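PDB 2F5Y: regulator of G-protein signalling 3 isoform 1 from Homo sapiens, which probably regulates heterotrimeric G-protein signalling, its PDZ domain, the part crystallised here, being of a family that commonly binds the C-terminal tails of partner proteins. Local coordinates for residues Q6-P10 and P36-L42; D46-N52 and I75-R81. One frame throughout, in Å; residues are numbered along the deposited sequence.

Interaction 1. Residues Q6-P10 and P36-L42; sequences QITIP and PAERAGL. With SO4 (sulfate ion), chain C.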
# COMPACT_ATOMS: atom_id res chain seq x y z
N GLN A 6 -1.19 -0.32 10.49
CA GLN A 6 -0.30 -1.25 9.84
C GLN A 6 -1.17 -2.31 9.15
O GLN A 6 -1.95 -2.98 9.81
CB GLN A 6 0.60 -1.89 10.88
CG GLN A 6 1.51 -2.97 10.33
CD GLN A 6 2.27 -3.66 11.42
OE1 GLN A 6 1.74 -4.54 12.10
NE2 GLN A 6 3.52 -3.25 11.61
N ILE A 7 -1.01 -2.46 7.84
CA ILE A 7 -1.84 -3.33 7.02
C ILE A 7 -0.94 -4.40 6.39
O ILE A 7 0.02 -4.06 5.68
CB ILE A 7 -2.52 -2.54 5.88
CG1 ILE A 7 -3.31 -1.34 6.43
CG2 ILE A 7 -3.44 -3.45 5.03
CD1 ILE A 7 -4.47 -1.69 7.32
N THR A 8 -1.26 -5.68 6.63
CA THR A 8 -0.45 -6.82 6.15
C THR A 8 -1.20 -7.52 5.02
O THR A 8 -2.27 -8.08 5.23
CB THR A 8 -0.14 -7.85 7.29
OG1 THR A 8 0.62 -7.23 8.34
CG2 THR A 8 0.66 -9.03 6.76
N ILE A 9 -0.64 -7.49 3.82
CA ILE A 9 -1.32 -8.00 2.65
C ILE A 9 -0.49 -9.10 2.05
O ILE A 9 0.55 -8.82 1.46
CB ILE A 9 -1.50 -6.94 1.58
CG1 ILE A 9 -2.05 -5.65 2.19
CG2 ILE A 9 -2.41 -7.49 0.46
CD1 ILE A 9 -1.88 -4.43 1.29
N PRO A 10 -0.94 -10.35 2.19
CA PRO A 10 -0.31 -11.45 1.44
C PRO A 10 -0.60 -11.32 -0.05
O PRO A 10 -1.64 -10.80 -0.45
CB PRO A 10 -0.94 -12.72 2.03
CG PRO A 10 -1.66 -12.27 3.29
CD PRO A 10 -2.03 -10.82 3.05
N PRO A 36 -6.81 -8.91 -2.24
CA PRO A 36 -5.98 -9.01 -1.05
C PRO A 36 -6.01 -7.76 -0.17
O PRO A 36 -6.16 -7.89 1.04
CB PRO A 36 -4.59 -9.24 -1.61
CG PRO A 36 -4.83 -9.92 -2.90
CD PRO A 36 -6.05 -9.30 -3.45
N ALA A 37 -5.87 -6.58 -0.76
CA ALA A 37 -5.77 -5.33 -0.00
C ALA A 37 -7.07 -4.94 0.72
O ALA A 37 -7.03 -4.49 1.86
CB ALA A 37 -5.32 -4.20 -0.91
N GLU A 38 -8.22 -5.12 0.08
CA GLU A 38 -9.49 -4.75 0.69
C GLU A 38 -9.71 -5.54 1.98
O GLU A 38 -10.04 -4.98 3.02
CB GLU A 38 -10.67 -5.01 -0.24
CG GLU A 38 -11.98 -4.37 0.24
CD GLU A 38 -13.22 -4.99 -0.38
OE1 GLU A 38 -13.33 -6.23 -0.38
OE2 GLU A 38 -14.09 -4.23 -0.87
N ARG A 39 -9.56 -6.85 1.90
CA ARG A 39 -9.90 -7.66 3.05
C ARG A 39 -8.82 -7.61 4.14
O ARG A 39 -9.12 -7.82 5.31
CB ARG A 39 -10.29 -9.08 2.65
CG ARG A 39 -9.21 -9.83 2.01
CD ARG A 39 -9.67 -11.19 1.64
NE ARG A 39 -8.55 -11.86 1.01
CZ ARG A 39 -8.41 -12.06 -0.30
NH1 ARG A 39 -9.36 -11.71 -1.16
NH2 ARG A 39 -7.32 -12.65 -0.73
N ALA A 40 -7.59 -7.26 3.75
CA ALA A 40 -6.54 -6.87 4.70
C ALA A 40 -6.89 -5.58 5.47
O ALA A 40 -6.40 -5.39 6.60
CB ALA A 40 -5.19 -6.69 3.97
N GLY A 41 -7.69 -4.70 4.87
CA GLY A 41 -8.08 -3.44 5.51
C GLY A 41 -7.56 -2.14 4.87
O GLY A 41 -7.87 -1.06 5.33
N LEU A 42 -6.78 -2.24 3.79
CA LEU A 42 -6.38 -1.03 3.06
C LEU A 42 -7.61 -0.31 2.51
O LEU A 42 -8.64 -0.93 2.25
CB LEU A 42 -5.45 -1.41 1.91
CG LEU A 42 -4.49 -0.36 1.36
CD1 LEU A 42 -3.45 0.00 2.39
CD2 LEU A 42 -3.84 -0.88 0.10
S SO4 C . -6.91 -13.15 -4.55
O1 SO4 C . -5.88 -12.61 -5.43
O2 SO4 C . -7.83 -12.05 -4.25
O3 SO4 C . -7.61 -14.24 -5.23
O4 SO4 C . -6.37 -13.70 -3.31
O HOH W 1 -4.08 -6.03 7.84

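Interaction 2. Residues D46-N52 and I75-R81; sequences DTVLQLN and IILLVWR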
# COMPACT_ATOMS: atom_id res chain seq x y z
N ASP A 46 -5.56 6.31 1.88
CA ASP A 46 -4.46 5.94 2.76
C ASP A 46 -3.14 6.47 2.21
O ASP A 46 -2.80 6.21 1.05
CB ASP A 46 -4.36 4.42 2.90
CG ASP A 46 -5.43 3.83 3.80
OD1 ASP A 46 -6.16 4.60 4.47
OD2 ASP A 46 -5.52 2.59 3.82
N THR A 47 -2.39 7.21 3.02
CA THR A 47 -1.08 7.71 2.60
C THR A 47 -0.04 6.73 3.13
O THR A 47 -0.10 6.31 4.27
CB THR A 47 -0.82 9.16 3.10
OG1 THR A 47 -1.84 10.03 2.59
CG2 THR A 47 0.53 9.69 2.63
N VAL A 48 0.91 6.36 2.27
CA VAL A 48 1.86 5.30 2.54
C VAL A 48 3.15 5.87 3.13
O VAL A 48 3.84 6.68 2.50
CB VAL A 48 2.18 4.49 1.28
CG1 VAL A 48 2.97 3.23 1.65
CG2 VAL A 48 0.90 4.10 0.53
N LEU A 49 3.47 5.42 4.33
CA LEU A 49 4.63 5.90 5.06
C LEU A 49 5.77 4.90 5.03
O LEU A 49 6.93 5.29 4.99
CB LEU A 49 4.24 6.22 6.50
CG LEU A 49 3.02 7.13 6.66
CD1 LEU A 49 2.64 7.25 8.15
CD2 LEU A 49 3.25 8.52 6.01
N GLN A 50 5.44 3.61 5.05
CA GLN A 50 6.42 2.53 5.13
C GLN A 50 5.95 1.30 4.37
O GLN A 50 4.76 0.94 4.40
CB GLN A 50 6.67 2.14 6.59
CG GLN A 50 7.96 1.35 6.81
CD GLN A 50 8.38 1.31 8.26
OE1 GLN A 50 7.96 0.44 9.00
NE2 GLN A 50 9.25 2.24 8.66
N LEU A 51 6.91 0.67 3.69
CA LEU A 51 6.72 -0.62 3.03
C LEU A 51 7.74 -1.60 3.63
O LEU A 51 8.95 -1.42 3.49
CB LEU A 51 6.96 -0.48 1.53
CG LEU A 51 7.07 -1.78 0.76
CD1 LEU A 51 5.71 -2.40 0.68
CD2 LEU A 51 7.65 -1.54 -0.62
N ASN A 52 7.24 -2.63 4.30
CA ASN A 52 8.10 -3.59 5.00
C ASN A 52 9.06 -2.84 5.95
O ASN A 52 8.58 -2.06 6.77
CB ASN A 52 8.78 -4.53 3.99
CG ASN A 52 7.75 -5.36 3.19
OD1 ASN A 52 6.62 -5.57 3.66
ND2 ASN A 52 8.11 -5.81 1.99
N ILE A 75 3.29 -7.88 1.69
CA ILE A 75 3.76 -6.56 2.05
C ILE A 75 3.11 -6.19 3.38
O ILE A 75 2.00 -6.60 3.68
CB ILE A 75 3.42 -5.49 0.97
CG1 ILE A 75 1.92 -5.45 0.67
CG2 ILE A 75 4.23 -5.74 -0.30
CD1 ILE A 75 1.49 -4.25 -0.23
N ILE A 76 3.86 -5.44 4.18
CA ILE A 76 3.32 -4.82 5.38
C ILE A 76 3.47 -3.34 5.15
O ILE A 76 4.60 -2.85 5.02
CB ILE A 76 4.09 -5.22 6.64
CG1 ILE A 76 4.19 -6.74 6.73
CG2 ILE A 76 3.40 -4.64 7.88
CD1 ILE A 76 5.30 -7.21 7.67
N LEU A 77 2.35 -2.63 5.03
CA LEU A 77 2.37 -1.20 4.81
C LEU A 77 1.96 -0.51 6.09
O LEU A 77 0.99 -0.92 6.72
CB LEU A 77 1.36 -0.79 3.75
CG LEU A 77 1.50 -1.34 2.35
CD1 LEU A 77 0.30 -0.80 1.52
CD2 LEU A 77 2.85 -0.95 1.74
N LEU A 78 2.69 0.52 6.47
CA LEU A 78 2.21 1.42 7.48
C LEU A 78 1.59 2.62 6.77
O LEU A 78 2.25 3.29 5.98
CB LEU A 78 3.34 1.86 8.40
CG LEU A 78 2.82 2.67 9.58
CD1 LEU A 78 2.20 1.74 10.61
CD2 LEU A 78 3.93 3.49 10.15
N VAL A 79 0.32 2.88 7.04
CA VAL A 79 -0.38 3.99 6.43
C VAL A 79 -0.90 4.99 7.44
O VAL A 79 -1.09 4.69 8.61
CB VAL A 79 -1.55 3.52 5.55
CG1 VAL A 79 -1.03 2.57 4.47
CG2 VAL A 79 -2.63 2.86 6.39
N TRP A 80 -1.12 6.19 6.93
CA TRP A 80 -1.68 7.31 7.66
C TRP A 80 -3.04 7.57 7.03
O TRP A 80 -3.12 7.76 5.81
CB TRP A 80 -0.74 8.50 7.45
CG TRP A 80 -0.82 9.59 8.45
CD1 TRP A 80 -0.84 9.48 9.81
CD2 TRP A 80 -0.85 10.99 8.16
NE1 TRP A 80 -0.90 10.73 10.39
CE2 TRP A 80 -0.90 11.67 9.40
CE3 TRP A 80 -0.85 11.74 6.97
CZ2 TRP A 80 -0.94 13.07 9.48
CZ3 TRP A 80 -0.89 13.13 7.05
CH2 TRP A 80 -0.94 13.78 8.30
N ARG A 81 -4.10 7.55 7.83
CA ARG A 81 -5.45 7.80 7.31
C ARG A 81 -6.30 8.69 8.20
O ARG A 81 -6.08 8.78 9.40
CB ARG A 81 -6.21 6.49 7.05
CG ARG A 81 -6.77 5.78 8.28
CD ARG A 81 -7.66 4.55 7.97
NE ARG A 81 -7.00 3.54 7.12
CZ ARG A 81 -7.23 2.22 7.15
NH1 ARG A 81 -8.08 1.66 8.00
NH2 ARG A 81 -6.57 1.44 6.31
O HOH W 2 -4.02 9.78 4.34
O HOH W 3 5.89 -1.83 7.11

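Interaction 1. Residues Q6-P10 and P36-L42
I9 packs its side chain on P36, A37 and A40 of the short helix 36-40 of this PDZ domain, and illustrates how a beta-branched residue on a strand can fill the angle between sheet and helix with each of its branches. At CB the chain divides. I9 CG1 stands anti to the carbonyl carbon (chi1 -47°) and rests on the methyl of A40, 3.8 Å from A40 CB. CG2, anti to the backbone N, runs the other way along the helix to its first turn, where I9 CG2 meets P36 CB at 3.5 Å, the two side chains crossing at about a right angle. Beyond CG1, the tip I9 CD1 comes up to both A37 and L42, 4.1 Å from A37 CB and 4.2 Å from L42 CD2. Cutting this residue back to an alanine removes CG1, CG2 and CD1, and would probably leave the P36 ring, the A37 and A40 methyls and the L42 tip beside a gap where strand meets helix. Two residues earlier, I7 repeats the theme at the other end of the helix: I7 CG2 packs 3.8 Å from A40 CB, while CD1 lies against the backbone of G41, whose positive phi closes the helix in a Schellman motif. No direct hydrogen bond joins the segments; instead one water accepts from T8 N and donates to A40 O, at 2.7 Å from the latter. At the outer end, R39 NH2 donates to O4 of a sulfate, probably from the crystallisation liquor, at 2.9 Å, and K13 N holds the same ion. The strand 3-10 pairs on its sheet side with strand 74-81, I9 with I75 and I7 with L77, while A37 and L42 reach on to F18 of strand 18-21, so that the helix closes one edge of the domain.

Interaction 2. Residues D46-N52 and I75-R81
A classic beta bulge interrupts the antiparallel pairing of strands 47-51 and 74-81 in the PDZ sheet: L49 and Q50 both face L78, and the register shifts by one between V48 and Q50. L78 O takes L49 N at 3.0 Å, nearly along the C=O axis, and a weak second bond from Q50 N. Before the bulge T47 and W80 exchange two backbone bonds; after it L78 N returns to Q50 O. The ladder ends in a side chain standing in for backbone, as N52 OD1 accepts I76 N at 2.8 Å while N52 N gives to I76 O. At the other end, D46 and R81 lie side by side with carboxylate and guanidinium planes only 8° apart. R81 grips D46 side-on, R81 NE to D46 OD1 at 3.0 Å and R81 NH2 to D46 OD2 at 2.9 Å, each oxygen met on its syn side but out of plane. R81 bends at chi3 (55°), which brings its NE and NH2 round to the two oxygens. On the inner face L51 CD1 presses on L77 CD2 at 3.4 Å and on I75 CG2; on the other, L49 CD1 meets W80 CB at 3.7 Å. Strand 3-10 flanks 74-81 on its far side, F18 of strand 18-21 packs on I75 and L77, and strand 54-55 follows beyond 47-51, L49 having a backbone hydrogen bond with V56 just after it.

How the interactions relate
Strand 74-81 is the common element: its pairing with 47-51 is interaction 2, and on its other edge it receives the strand of interaction 1, with I7 N to L77 O and I9 N to I75 O both probable backbone hydrogen bonds at 2.8 Å. Both contacts are partly buried, each with an apolar inner side and a more open outer one. Their chemistry differs with place. Helix against strand is joined by apolar side chains and one bridging water, whereas strand against strand is held by a ladder of backbone bonds closed by a salt bridge. R81 also ties the two together, its NH2 bonding G41 O at the helix end.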